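Local coordinates for protein nucleoside-diphosphate sugar epimerase (SulA family) (Corynebacterium glutamicum, PDB 3OH8) that probably acts on nucleoside-diphosphate sugars as an epimerase, using an NAD(P)-binding Rossmann-type domain joined to an N-terminal antiparallel-sheet region, at residues T111-P114 / A115-T119; Q128-E131 / D132-L136; E223-R226 / E227-L231; D276-A279 / E280-D284; I342-L345 / T346-Y349. All coordinates share one frame; numbering follows the deposited sequence.

Each of the five contacts is local, joining two runs of residues that follow one another without a gap, so none closes a long loop and all lie in series along the chain, none nesting in or crossing another. Contact 1 turns the chain from strand 102-110 of the seven-stranded antiparallel sheet into helix 119-139, and contact 2 lies farther along that helix. Contacts 3 and 4 belong to helices 222-242 and 277-287, which pack together through Ile225 and Val281, the centres of the two contacts lying about 12 Å apart. Contact 5 opens helix 342-354 close to the centre of the molecule and touches contact 2 through Gln128 and Asp343, tying the N-terminal region to the Rossmann-type domain.

Contact 1 of 5, residues T111-P114 / A115-T119; sequences TRLP and ASTLT
Leu113 and Pro114 meet Thr117 and Leu118 in a local turn contact, in the loop that carries the chain from strand 102-110 into helix 119-139. The backbone bond across the two segments runs from Thr117 N to Pro114 O (2.7 Å, N-H...O angle 149°), with the donor lying above the carbonyl plane. An overlapping bond of the same i to i+3 kind joins Leu118 N to Ala115 O at 2.8 Å. Residues 115-117 have helical backbone angles but lack the regular bonds of a helix. The Thr117 hydroxyl lies against the proline ring, OG1 coming to 3.1 Å from Pro114 CG. Thr117 CG2, anti to the backbone N, turns to the leucine, 4.1 Å from Leu113 CD1. The leucines cross at about a right angle, Leu113 CD1 resting 4.0 Å from Leu118 CD2. The other branch of Leu118 is met tip to tip by Thr111, CD1 to CG2 at 3.9 Å. Outside the turn, Leu118 also packs on Trp90 and on Leu3 of strand 3-9, while Leu113 touches Ala86. The i to i+3 bond and the helical angles of Ala115 and Ser116 fit a type I beta-turn, here linking an antiparallel strand to the following helix.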
loop_
_atom_site.group_PDB
_atom_site.type_symbol
_atom_site.label_atom_id
_atom_site.label_comp_id
_atom_site.label_asym_id
_atom_site.label_seq_id
_atom_site.Cartn_x
_atom_site.Cartn_y
_atom_site.Cartn_z
ATOM N N THR A 111 3.207 -23.998 14.057
ATOM C CA THR A 111 2.306 -24.485 13.015
ATOM C C THR A 111 2.966 -25.674 12.308
ATOM O O THR A 111 4.191 -25.799 12.305
ATOM C CB THR A 111 1.953 -23.371 11.992
ATOM O OG1 THR A 111 1.035 -23.874 11.018
ATOM C CG2 THR A 111 3.197 -22.863 11.281
ATOM N N ARG A 112 2.166 -26.564 11.732
ATOM C CA ARG A 112 2.734 -27.762 11.118
ATOM C C ARG A 112 3.230 -27.505 9.705
ATOM O O ARG A 112 3.863 -28.367 9.094
ATOM C CB ARG A 112 1.764 -28.949 11.176
ATOM C CG ARG A 112 1.684 -29.572 12.558
ATOM C CD ARG A 112 1.305 -31.036 12.535
ATOM N NE ARG A 112 1.618 -31.675 13.810
ATOM C CZ ARG A 112 0.836 -31.619 14.884
ATOM N NH1 ARG A 112 -0.312 -30.952 14.838
ATOM N NH2 ARG A 112 1.202 -32.227 16.006
ATOM N N LEU A 113 2.949 -26.309 9.197
ATOM C CA LEU A 113 3.478 -25.879 7.911
ATOM C C LEU A 113 4.997 -25.834 7.976
ATOM O O LEU A 113 5.562 -25.315 8.935
ATOM C CB LEU A 113 2.966 -24.481 7.565
ATOM C CG LEU A 113 1.466 -24.219 7.621
ATOM C CD1 LEU A 113 1.179 -22.750 7.375
ATOM C CD2 LEU A 113 0.756 -25.089 6.603
ATOM N N PRO A 114 5.664 -26.384 6.956
ATOM C CA PRO A 114 7.123 -26.275 6.878
ATOM C C PRO A 114 7.561 -24.813 6.806
ATOM O O PRO A 114 6.862 -23.981 6.212
ATOM C CB PRO A 114 7.465 -27.003 5.570
ATOM C CG PRO A 114 6.166 -27.133 4.829
ATOM C CD PRO A 114 5.109 -27.218 5.880
ATOM N N ALA A 115 8.702 -24.507 7.412
ATOM C CA ALA A 115 9.244 -23.156 7.389
ATOM C C ALA A 115 9.240 -22.586 5.976
ATOM O O ALA A 115 8.941 -21.413 5.771
ATOM C CB ALA A 115 10.651 -23.144 7.957
ATOM N N SER A 116 9.568 -23.423 5.001
ATOM C CA SER A 116 9.607 -22.985 3.618
ATOM C C SER A 116 8.277 -22.380 3.172
ATOM O O SER A 116 8.232 -21.588 2.233
ATOM C CB SER A 116 9.987 -24.146 2.704
ATOM O OG SER A 116 9.947 -23.741 1.346
ATOM N N THR A 117 7.200 -22.759 3.853
ATOM C CA THR A 117 5.856 -22.263 3.558
ATOM C C THR A 117 5.648 -20.819 4.036
ATOM O O THR A 117 4.759 -20.108 3.553
ATOM C CB THR A 117 4.797 -23.146 4.270
ATOM O OG1 THR A 117 4.943 -24.511 3.855
ATOM C CG2 THR A 117 3.386 -22.667 3.968
ATOM N N LEU A 118 6.467 -20.391 4.993
ATOM C CA LEU A 118 6.218 -19.147 5.700
ATOM C C LEU A 118 7.232 -18.077 5.350
ATOM O O LEU A 118 7.094 -16.930 5.752
ATOM C CB LEU A 118 6.270 -19.400 7.203
ATOM C CG LEU A 118 5.297 -20.449 7.741
ATOM C CD1 LEU A 118 5.789 -21.003 9.074
ATOM C CD2 LEU A 118 3.900 -19.855 7.867
ATOM N N THR A 119 8.262 -18.459 4.613
ATOM C CA THR A 119 9.328 -17.540 4.262
ATOM C C THR A 119 8.829 -16.271 3.561
ATOM O O THR A 119 9.206 -15.152 3.930
ATOM C CB THR A 119 10.365 -18.249 3.381
ATOM O OG1 THR A 119 11.084 -19.189 4.187
ATOM C CG2 THR A 119 11.333 -17.253 2.806
#

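Contact 2 of 5, residues Q128-E131 / D132-L136; sequences QLIE and DLKFL
Leu129 and Leu133 lie side by side one helical turn apart, pointing the same way, with Leu129 CD2 3.6 Å from Leu133 CD1. On the next ridge Lys134 runs its aliphatic chain past Ile130: CE of the lysine is 4.0 Å from Ile130 CD1, and the chain, extended beyond CG, carries NZ onward past the isoleucine. Gln128 and Asp132 form the polar side. Gln128 NE2 stands 3.6 Å from Asp132 OD1, and the amide and carboxylate planes are turned 63° apart. The glutamine has CG anti to its own N but bends at chi2 (75°), which turns the amide forward along the helix toward the aspartate. Beneath these side chains, four backbone bonds of the alpha-helical i to i+4 kind join the segments, among them Leu133 N to Leu129 O at 3.0 Å.

Farther out, the leucine pair is covered by Ile9 of strand 3-9 and Trp19 of helix 13-21. The polar ends have stronger partners elsewhere: Gln128 OE1 bonds to His438 and NE2 to Asp343 OD1 of helix 342-354, and Asp132 makes salt bridges to Arg428 through OD1 and to Arg28 through OD2. Two arginines on separate carboxylate oxygens would be expected to favour the charged form of this buried aspartate and to limit its rotation. The helix therefore has an apolar face against the N-terminal sheet and a buried polar face whose negative charge is probably balanced by Arg428 and Arg28.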
loop_
_atom_site.group_PDB
_atom_site.type_symbol
_atom_site.label_atom_id
_atom_site.label_comp_id
_atom_site.label_asym_id
_atom_site.label_seq_id
_atom_site.Cartn_x
_atom_site.Cartn_y
_atom_site.Cartn_z
ATOM N N GLN A 128 7.847 -4.689 4.643
ATOM C CA GLN A 128 6.751 -3.724 4.669
ATOM C C GLN A 128 6.825 -2.852 5.912
ATOM O O GLN A 128 6.636 -1.639 5.847
ATOM C CB GLN A 128 5.389 -4.429 4.606
ATOM C CG GLN A 128 4.213 -3.468 4.422
ATOM C CD GLN A 128 4.129 -2.927 2.998
ATOM O OE1 GLN A 128 4.768 -3.446 2.081
ATOM N NE2 GLN A 128 3.308 -1.916 2.804
ATOM N N LEU A 129 7.084 -3.471 7.054
ATOM C CA LEU A 129 7.223 -2.728 8.301
ATOM C C LEU A 129 8.337 -1.704 8.202
ATOM O O LEU A 129 8.154 -0.528 8.554
ATOM C CB LEU A 129 7.571 -3.683 9.457
ATOM C CG LEU A 129 7.078 -3.330 10.865
ATOM C CD1 LEU A 129 8.119 -3.668 11.956
ATOM C CD2 LEU A 129 6.606 -1.903 10.986
ATOM N N ILE A 130 9.510 -2.155 7.764
ATOM C CA ILE A 130 10.669 -1.272 7.746
ATOM C C ILE A 130 10.456 -0.140 6.737
ATOM O O ILE A 130 10.766 1.020 7.018
ATOM C CB ILE A 130 12.017 -2.039 7.502
ATOM C CG1 ILE A 130 13.202 -1.110 7.733
ATOM C CG2 ILE A 130 12.118 -2.582 6.086
ATOM C CD1 ILE A 130 12.961 -0.099 8.812
ATOM N N GLU A 131 9.883 -0.465 5.583
ATOM C CA GLU A 131 9.664 0.571 4.577
ATOM C C GLU A 131 8.613 1.569 5.043
ATOM O O GLU A 131 8.764 2.770 4.840
ATOM C CB GLU A 131 9.312 -0.025 3.216
ATOM C CG GLU A 131 10.435 -0.864 2.639
ATOM C CD GLU A 131 11.721 -0.064 2.414
ATOM O OE1 GLU A 131 11.635 1.156 2.147
ATOM O OE2 GLU A 131 12.819 -0.660 2.498
ATOM N N ASP A 132 7.565 1.072 5.691
ATOM C CA ASP A 132 6.526 1.958 6.229
ATOM C C ASP A 132 7.078 2.960 7.232
ATOM O O ASP A 132 6.759 4.145 7.179
ATOM C CB ASP A 132 5.419 1.146 6.899
ATOM C CG ASP A 132 4.265 0.862 5.957
ATOM O OD1 ASP A 132 4.496 0.874 4.728
ATOM O OD2 ASP A 132 3.141 0.630 6.441
ATOM N N LEU A 133 7.879 2.473 8.171
ATOM C CA LEU A 133 8.446 3.337 9.190
ATOM C C LEU A 133 9.445 4.327 8.588
ATOM O O LEU A 133 9.463 5.493 8.958
ATOM C CB LEU A 133 9.102 2.495 10.287
ATOM C CG LEU A 133 8.110 1.723 11.174
ATOM C CD1 LEU A 133 8.862 0.749 12.059
ATOM C CD2 LEU A 133 7.245 2.676 12.026
ATOM N N LYS A 134 10.278 3.869 7.660
ATOM C CA LYS A 134 11.197 4.791 6.976
ATOM C C LYS A 134 10.428 5.883 6.245
ATOM O O LYS A 134 10.807 7.064 6.287
ATOM C CB LYS A 134 12.125 4.049 6.022
ATOM C CG LYS A 134 13.270 3.328 6.737
ATOM C CD LYS A 134 14.192 2.606 5.752
ATOM C CE LYS A 134 15.401 2.026 6.495
ATOM N NZ LYS A 134 16.204 1.081 5.663
ATOM N N PHE A 135 9.346 5.491 5.576
ATOM C CA PHE A 135 8.531 6.466 4.869
ATOM C C PHE A 135 7.987 7.504 5.836
ATOM O O PHE A 135 8.025 8.703 5.553
ATOM C CB PHE A 135 7.330 5.832 4.147
ATOM C CG PHE A 135 6.323 6.865 3.689
ATOM C CD1 PHE A 135 6.577 7.638 2.564
ATOM C CD2 PHE A 135 5.184 7.124 4.424
ATOM C CE1 PHE A 135 5.691 8.624 2.158
ATOM C CE2 PHE A 135 4.289 8.108 4.028
ATOM C CZ PHE A 135 4.543 8.858 2.889
ATOM N N LEU A 136 7.434 7.046 6.956
ATOM C CA LEU A 136 6.885 7.991 7.932
ATOM C C LEU A 136 7.973 8.943 8.431
ATOM O O LEU A 136 7.713 10.118 8.671
ATOM C CB LEU A 136 6.234 7.256 9.105
ATOM C CG LEU A 136 4.979 6.440 8.747
ATOM C CD1 LEU A 136 4.638 5.514 9.901
ATOM C CD2 LEU A 136 3.797 7.346 8.409
#

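Contact 3 of 5, residues E223-R226 / E227-L231; sequences EAIR and ESRVL
Glu223 to Leu231 run as a helix that widens at residues 227-230 into a pi-type turn: Leu231 N bonds to Arg226 O, five residues back, at 2.9 Å and almost straight (177°). The change of spacing centres on Ile225 O, which takes Arg229 N at 2.8 Å and, more weakly, Ser228 N and Val230 N. Ser228 puts its hydroxyl back on the preceding turn, OG giving a bond to Ala224 O (3.0 Å). Its chi1 of 62° sets OG between Ser228's own backbone N and carbonyl carbon, within reach of Ala224 O and tilted 23° from that carbonyl's plane; the same oxygen also receives a weak bond from Ser228 N.

Beyond the wide turn, the Leu231 methyls lie over one face of the Arg226 guanidinium, CD2 being 3.8 Å from Arg226 NH1. At the edge of the same group, in its plane, Glu223 OE2 makes a long salt bridge to NH1 (3.4 Å). That oxygen also stands only 2.4 Å from Glu227 OE2, where one acid probably holds a proton; the spacing is doubtful, and the salt bridge deserves the same caution. Ile225 CG2 packs on Arg229 CB (4.1 Å), and the far end of Arg229 makes a cation-pi contact with Trp285. A pi-bulge within an otherwise alpha-helical segment is the motif, here on a surface helix of the Rossmann-type domain that packs against helix 277-287.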
loop_
_atom_site.group_PDB
_atom_site.type_symbol
_atom_site.label_atom_id
_atom_site.label_comp_id
_atom_site.label_asym_id
_atom_site.label_seq_id
_atom_site.Cartn_x
_atom_site.Cartn_y
_atom_site.Cartn_z
ATOM N N GLU A 223 -20.841 9.993 -21.920
ATOM C CA GLU A 223 -21.807 10.356 -20.891
ATOM C C GLU A 223 -21.574 9.562 -19.599
ATOM O O GLU A 223 -21.516 10.134 -18.509
ATOM C CB GLU A 223 -23.245 10.194 -21.412
ATOM C CG GLU A 223 -24.329 10.737 -20.486
ATOM C CD GLU A 223 -24.071 12.164 -20.010
ATOM O OE1 GLU A 223 -23.287 12.901 -20.654
ATOM O OE2 GLU A 223 -24.658 12.550 -18.978
ATOM N N ALA A 224 -21.425 8.249 -19.723
ATOM C CA ALA A 224 -21.148 7.405 -18.562
ATOM C C ALA A 224 -19.971 7.921 -17.738
ATOM O O ALA A 224 -19.999 7.867 -16.512
ATOM C CB ALA A 224 -20.883 5.966 -18.998
ATOM N N ILE A 225 -18.932 8.405 -18.414
ATOM C CA ILE A 225 -17.735 8.878 -17.722
ATOM C C ILE A 225 -17.955 10.262 -17.125
ATOM O O ILE A 225 -17.425 10.598 -16.066
ATOM C CB ILE A 225 -16.520 8.912 -18.671
ATOM C CG1 ILE A 225 -16.028 7.487 -18.939
ATOM C CG2 ILE A 225 -15.400 9.767 -18.083
ATOM C CD1 ILE A 225 -15.186 7.353 -20.193
ATOM N N ARG A 226 -18.752 11.062 -17.815
ATOM C CA ARG A 226 -19.083 12.384 -17.336
ATOM C C ARG A 226 -19.847 12.265 -16.018
ATOM O O ARG A 226 -19.641 13.043 -15.078
ATOM C CB ARG A 226 -19.931 13.101 -18.384
ATOM C CG ARG A 226 -19.854 14.599 -18.304
ATOM C CD ARG A 226 -20.730 15.253 -19.348
ATOM N NE ARG A 226 -21.284 16.486 -18.805
ATOM C CZ ARG A 226 -22.482 16.580 -18.238
ATOM N NH1 ARG A 226 -23.272 15.516 -18.163
ATOM N NH2 ARG A 226 -22.888 17.741 -17.752
ATOM N N GLU A 227 -20.723 11.271 -15.948
ATOM C CA GLU A 227 -21.572 11.086 -14.779
ATOM C C GLU A 227 -20.840 10.412 -13.606
ATOM O O GLU A 227 -21.195 10.621 -12.450
ATOM C CB GLU A 227 -22.840 10.312 -15.176
ATOM C CG GLU A 227 -23.592 10.949 -16.349
ATOM C CD GLU A 227 -24.824 10.158 -16.792
ATOM O OE1 GLU A 227 -25.138 9.122 -16.167
ATOM O OE2 GLU A 227 -25.480 10.587 -17.774
ATOM N N SER A 228 -19.820 9.613 -13.896
ATOM C CA SER A 228 -19.134 8.885 -12.832
ATOM C C SER A 228 -17.870 9.602 -12.367
ATOM O O SER A 228 -17.516 9.536 -11.190
ATOM C CB SER A 228 -18.802 7.454 -13.274
ATOM O OG SER A 228 -17.913 7.447 -14.384
ATOM N N ARG A 229 -17.211 10.301 -13.287
ATOM C CA ARG A 229 -15.911 10.902 -13.011
ATOM C C ARG A 229 -15.965 12.416 -12.934
ATOM O O ARG A 229 -15.541 13.006 -11.946
ATOM C CB ARG A 229 -14.899 10.497 -14.087
ATOM C CG ARG A 229 -13.670 9.776 -13.571
ATOM C CD ARG A 229 -13.118 8.832 -14.637
ATOM N NE ARG A 229 -12.291 7.724 -14.135
ATOM C CZ ARG A 229 -12.219 7.303 -12.870
ATOM N NH1 ARG A 229 -12.926 7.880 -11.906
ATOM N NH2 ARG A 229 -11.426 6.284 -12.565
ATOM N N VAL A 230 -16.476 13.048 -13.987
ATOM C CA VAL A 230 -16.370 14.499 -14.115
ATOM C C VAL A 230 -17.303 15.283 -13.192
ATOM O O VAL A 230 -16.841 16.126 -12.433
ATOM C CB VAL A 230 -16.538 14.945 -15.587
ATOM C CG1 VAL A 230 -16.567 16.474 -15.712
ATOM C CG2 VAL A 230 -15.422 14.348 -16.431
ATOM N N LEU A 231 -18.607 15.015 -13.249
ATOM C CA LEU A 231 -19.556 15.702 -12.361
ATOM C C LEU A 231 -19.300 15.463 -10.839
ATOM O O LEU A 231 -19.278 16.407 -10.043
ATOM C CB LEU A 231 -21.001 15.346 -12.743
ATOM C CG LEU A 231 -21.855 16.376 -13.518
ATOM C CD1 LEU A 231 -21.018 17.322 -14.359
ATOM C CD2 LEU A 231 -22.904 15.690 -14.377
#

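Contact 4 of 5, residues D276-A279 / E280-D284; sequences DFLA and EVCRD
Phe277 and Val281 make the main apolar contact of this first part of helix 277-287. Val281 CG2 lies over the face of the Phe277 ring as a CH-pi contact, 3.9 Å from the ring centroid and 27° off the normal, its place offset toward CE2. CG of the phenylalanine is anti to the backbone N (chi1 -174°), which leans the ring forward along the helix, its face to Val281 CG2.

The helix start is well supplied with acceptors. Asp276 is the N-cap: its OD1 takes Ala279 N at 2.9 Å, the donor approaching from above the carboxylate plane, while OD2 accepts from His260 N outside the segments. Asp276 O has two donors, Glu280 N (3.2 Å) and a water that gives a hydrogen at 2.7 Å. That water accepts in turn from Arg283 NH2 at 3.0 Å, lying at the edge of the guanidinium and in its plane, so a single water links the helix start to a side chain two turns on. Arg283 bends at chi3 (-61°), folding its guanidinium back so that one face covers the Ala279 backbone; NH1 bonds to Ser273 OG. Further along, Val281 N, Cys282 N and Arg283 N reach the carbonyls four residues back, Val281 N to Phe277 O at 2.9 Å. Glu280 has its salt bridge with Lys222 through OE2.

Lys222 belongs to helix 222-242, the same helix that packs Ile225 on Val281 and Val230 on Asp284. Helix 277-287 thus lies against it by an apolar seam bordered by a salt bridge, while its N-terminus is anchored to the loop at His260.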
loop_
_atom_site.group_PDB
_atom_site.type_symbol
_atom_site.label_atom_id
_atom_site.label_comp_id
_atom_site.label_asym_id
_atom_site.label_seq_id
_atom_site.Cartn_x
_atom_site.Cartn_y
_atom_site.Cartn_z
ATOM N N ASP A 276 -6.094 11.889 -27.978
ATOM C CA ASP A 276 -7.170 10.912 -28.110
ATOM C C ASP A 276 -8.288 11.149 -27.092
ATOM O O ASP A 276 -8.264 12.126 -26.347
ATOM C CB ASP A 276 -6.607 9.494 -27.973
ATOM C CG ASP A 276 -5.761 9.324 -26.729
ATOM O OD1 ASP A 276 -5.800 10.213 -25.849
ATOM O OD2 ASP A 276 -5.053 8.305 -26.631
ATOM N N PHE A 277 -9.276 10.263 -27.071
ATOM C CA PHE A 277 -10.407 10.446 -26.174
ATOM C C PHE A 277 -9.987 10.263 -24.719
ATOM O O PHE A 277 -10.484 10.949 -23.829
ATOM C CB PHE A 277 -11.547 9.488 -26.511
ATOM C CG PHE A 277 -12.791 9.725 -25.699
ATOM C CD1 PHE A 277 -13.541 10.882 -25.883
ATOM C CD2 PHE A 277 -13.207 8.804 -24.751
ATOM C CE1 PHE A 277 -14.691 11.115 -25.143
ATOM C CE2 PHE A 277 -14.357 9.028 -24.005
ATOM C CZ PHE A 277 -15.100 10.190 -24.204
ATOM N N LEU A 278 -9.074 9.328 -24.486
ATOM C CA LEU A 278 -8.553 9.104 -23.148
ATOM C C LEU A 278 -7.990 10.406 -22.587
ATOM O O LEU A 278 -8.300 10.802 -21.452
ATOM C CB LEU A 278 -7.473 8.024 -23.178
ATOM C CG LEU A 278 -6.647 7.843 -21.903
ATOM C CD1 LEU A 278 -7.546 7.442 -20.751
ATOM C CD2 LEU A 278 -5.540 6.811 -22.121
ATOM N N ALA A 279 -7.151 11.069 -23.376
ATOM C CA ALA A 279 -6.568 12.347 -22.968
ATOM C C ALA A 279 -7.650 13.382 -22.662
ATOM O O ALA A 279 -7.524 14.167 -21.717
ATOM C CB ALA A 279 -5.618 12.879 -24.040
ATOM N N GLU A 280 -8.709 13.387 -23.467
ATOM C CA GLU A 280 -9.764 14.370 -23.288
ATOM C C GLU A 280 -10.472 14.129 -21.968
ATOM O O GLU A 280 -10.715 15.061 -21.212
ATOM C CB GLU A 280 -10.770 14.318 -24.437
ATOM C CG GLU A 280 -11.984 15.212 -24.220
ATOM C CD GLU A 280 -12.851 15.327 -25.464
ATOM O OE1 GLU A 280 -12.553 14.646 -26.469
ATOM O OE2 GLU A 280 -13.830 16.098 -25.434
ATOM N N VAL A 281 -10.802 12.871 -21.707
ATOM C CA VAL A 281 -11.441 12.491 -20.451
ATOM C C VAL A 281 -10.615 12.969 -19.269
ATOM O O VAL A 281 -11.138 13.598 -18.352
ATOM C CB VAL A 281 -11.636 10.966 -20.344
ATOM C CG1 VAL A 281 -11.970 10.576 -18.911
ATOM C CG2 VAL A 281 -12.729 10.507 -21.314
ATOM N N CYS A 282 -9.317 12.699 -19.307
ATOM C CA CYS A 282 -8.443 13.126 -18.225
ATOM C C CYS A 282 -8.343 14.642 -18.086
ATOM O O CYS A 282 -8.305 15.151 -16.963
ATOM C CB CYS A 282 -7.058 12.480 -18.348
ATOM S SG CYS A 282 -7.118 10.685 -18.215
ATOM N N ARG A 283 -8.293 15.370 -19.203
ATOM C CA ARG A 283 -8.292 16.834 -19.128
ATOM C C ARG A 283 -9.548 17.320 -18.412
ATOM O O ARG A 283 -9.480 18.190 -17.542
ATOM C CB ARG A 283 -8.223 17.499 -20.522
ATOM C CG ARG A 283 -6.881 17.352 -21.266
ATOM C CD ARG A 283 -6.815 18.267 -22.506
ATOM N NE ARG A 283 -7.848 17.956 -23.497
ATOM C CZ ARG A 283 -7.691 17.092 -24.503
ATOM N NH1 ARG A 283 -6.546 16.433 -24.655
ATOM N NH2 ARG A 283 -8.681 16.878 -25.357
ATOM N N ASP A 284 -10.699 16.781 -18.802
ATOM C CA ASP A 284 -11.965 17.178 -18.188
ATOM C C ASP A 284 -12.003 16.786 -16.714
ATOM O O ASP A 284 -12.481 17.534 -15.865
ATOM C CB ASP A 284 -13.121 16.497 -18.897
ATOM C CG ASP A 284 -13.310 17.001 -20.326
ATOM O OD1 ASP A 284 -12.688 18.023 -20.679
ATOM O OD2 ASP A 284 -14.072 16.368 -21.085
HETATM O O HOH W 1 -7.709 14.612 -27.140
#

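Contact 5 of 5, residues I342-L345 / T346-Y349; sequences IDDL and TDIY
Leu345 and Tyr349 lie side by side, pointing the same way, one turn apart at the start of helix 342-354. Leu345 CD1 comes 3.7 Å from Tyr349 CE2, and Leu345 O sits at the edge of the ring, near its plane, 3.5 Å from Tyr349 CD2. The leucine chain, with CG anti to the backbone N (chi1 177°), runs alongside the ring toward Ile302 of strand 298-308, which Tyr349 also touches.

The acidic residues are arranged by polar contacts instead. Asp344 and Asp347 set their carboxylate planes 81° apart, with OD1 of the first 4.2 Å from OD2 of the second. Arg428 answers both, by a salt bridge from NE to Asp347 OD2 and by its backbone N to Asp344 OD1; Tyr429 N serves Asp344 OD2, and Gln166 NE2 reaches Asp347 OD1. Thr346 and Asp343 are joined through a water that donates to Asp343 OD1 (2.6 Å) and to Thr346 OG1 (2.8 Å). Gln128 of helix 119-139 also bonds to Asp343 OD1, and Gln166 OE1 to the threonine hydroxyl. Regular i to i+4 backbone bonds hold the turn, such as Thr346 N to Ile342 O at 3.0 Å (170°).

All of these residues are buried, so the cluster of acids would be costly but for its partners. The several donors probably spread and stabilise its negative charge, and the repulsion between Asp344 and Asp347 is probably offset by Arg428, itself shared with Asp132.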
loop_
_atom_site.group_PDB
_atom_site.type_symbol
_atom_site.label_atom_id
_atom_site.label_comp_id
_atom_site.label_asym_id
_atom_site.label_seq_id
_atom_site.Cartn_x
_atom_site.Cartn_y
_atom_site.Cartn_z
ATOM N N ILE A 342 2.405 -0.493 -5.743
ATOM C CA ILE A 342 1.286 0.087 -5.011
ATOM C C ILE A 342 1.759 0.902 -3.793
ATOM O O ILE A 342 1.196 1.957 -3.483
ATOM C CB ILE A 342 0.217 -0.945 -4.619
ATOM C CG1 ILE A 342 -0.953 -0.222 -3.945
ATOM C CG2 ILE A 342 0.794 -2.060 -3.727
ATOM C CD1 ILE A 342 -2.201 -1.069 -3.803
ATOM N N ASP A 343 2.803 0.436 -3.118
ATOM C CA ASP A 343 3.270 1.153 -1.937
ATOM C C ASP A 343 3.804 2.531 -2.311
ATOM O O ASP A 343 3.604 3.505 -1.582
ATOM C CB ASP A 343 4.329 0.355 -1.182
ATOM C CG ASP A 343 3.768 -0.885 -0.523
ATOM O OD1 ASP A 343 2.680 -0.799 0.082
ATOM O OD2 ASP A 343 4.422 -1.950 -0.613
ATOM N N ASP A 344 4.481 2.626 -3.452
ATOM C CA ASP A 344 4.953 3.933 -3.894
ATOM C C ASP A 344 3.803 4.875 -4.234
ATOM O O ASP A 344 3.912 6.084 -4.017
ATOM C CB ASP A 344 5.933 3.815 -5.054
ATOM C CG ASP A 344 7.332 3.457 -4.573
ATOM O OD1 ASP A 344 7.825 4.154 -3.659
ATOM O OD2 ASP A 344 7.928 2.488 -5.088
ATOM N N LEU A 345 2.704 4.321 -4.746
ATOM C CA LEU A 345 1.546 5.133 -5.088
ATOM C C LEU A 345 0.895 5.709 -3.826
ATOM O O LEU A 345 0.652 6.921 -3.757
ATOM C CB LEU A 345 0.535 4.341 -5.917
ATOM C CG LEU A 345 -0.767 5.070 -6.293
ATOM C CD1 LEU A 345 -0.465 6.342 -7.063
ATOM C CD2 LEU A 345 -1.681 4.158 -7.126
ATOM N N THR A 346 0.633 4.864 -2.824
ATOM C CA THR A 346 0.098 5.392 -1.573
ATOM C C THR A 346 1.074 6.376 -0.901
ATOM O O THR A 346 0.637 7.400 -0.373
ATOM C CB THR A 346 -0.397 4.290 -0.589
ATOM O OG1 THR A 346 0.697 3.458 -0.181
ATOM C CG2 THR A 346 -1.465 3.418 -1.261
ATOM N N ASP A 347 2.379 6.079 -0.928
ATOM C CA ASP A 347 3.373 7.036 -0.421
ATOM C C ASP A 347 3.160 8.410 -1.047
ATOM O O ASP A 347 3.233 9.442 -0.370
ATOM C CB ASP A 347 4.801 6.572 -0.706
ATOM C CG ASP A 347 5.296 5.526 0.291
ATOM O OD1 ASP A 347 4.523 5.112 1.189
ATOM O OD2 ASP A 347 6.466 5.117 0.169
ATOM N N ILE A 348 2.913 8.421 -2.358
ATOM C CA ILE A 348 2.749 9.683 -3.080
ATOM C C ILE A 348 1.472 10.391 -2.643
ATOM O O ILE A 348 1.475 11.600 -2.418
ATOM C CB ILE A 348 2.812 9.457 -4.606
ATOM C CG1 ILE A 348 4.258 9.115 -4.998
ATOM C CG2 ILE A 348 2.362 10.693 -5.355
ATOM C CD1 ILE A 348 4.403 8.467 -6.381
ATOM N N TYR A 349 0.384 9.646 -2.492
ATOM C CA TYR A 349 -0.841 10.250 -1.966
ATOM C C TYR A 349 -0.616 10.822 -0.572
ATOM O O TYR A 349 -1.002 11.956 -0.269
ATOM C CB TYR A 349 -1.984 9.225 -1.932
ATOM C CG TYR A 349 -2.766 9.186 -3.239
ATOM C CD1 TYR A 349 -3.720 10.155 -3.527
ATOM C CD2 TYR A 349 -2.562 8.165 -4.168
ATOM C CE1 TYR A 349 -4.448 10.121 -4.730
ATOM C CE2 TYR A 349 -3.275 8.124 -5.362
ATOM C CZ TYR A 349 -4.208 9.109 -5.639
ATOM O OH TYR A 349 -4.918 9.064 -6.826
HETATM O O HOH W 2 0.492 0.687 0.063
#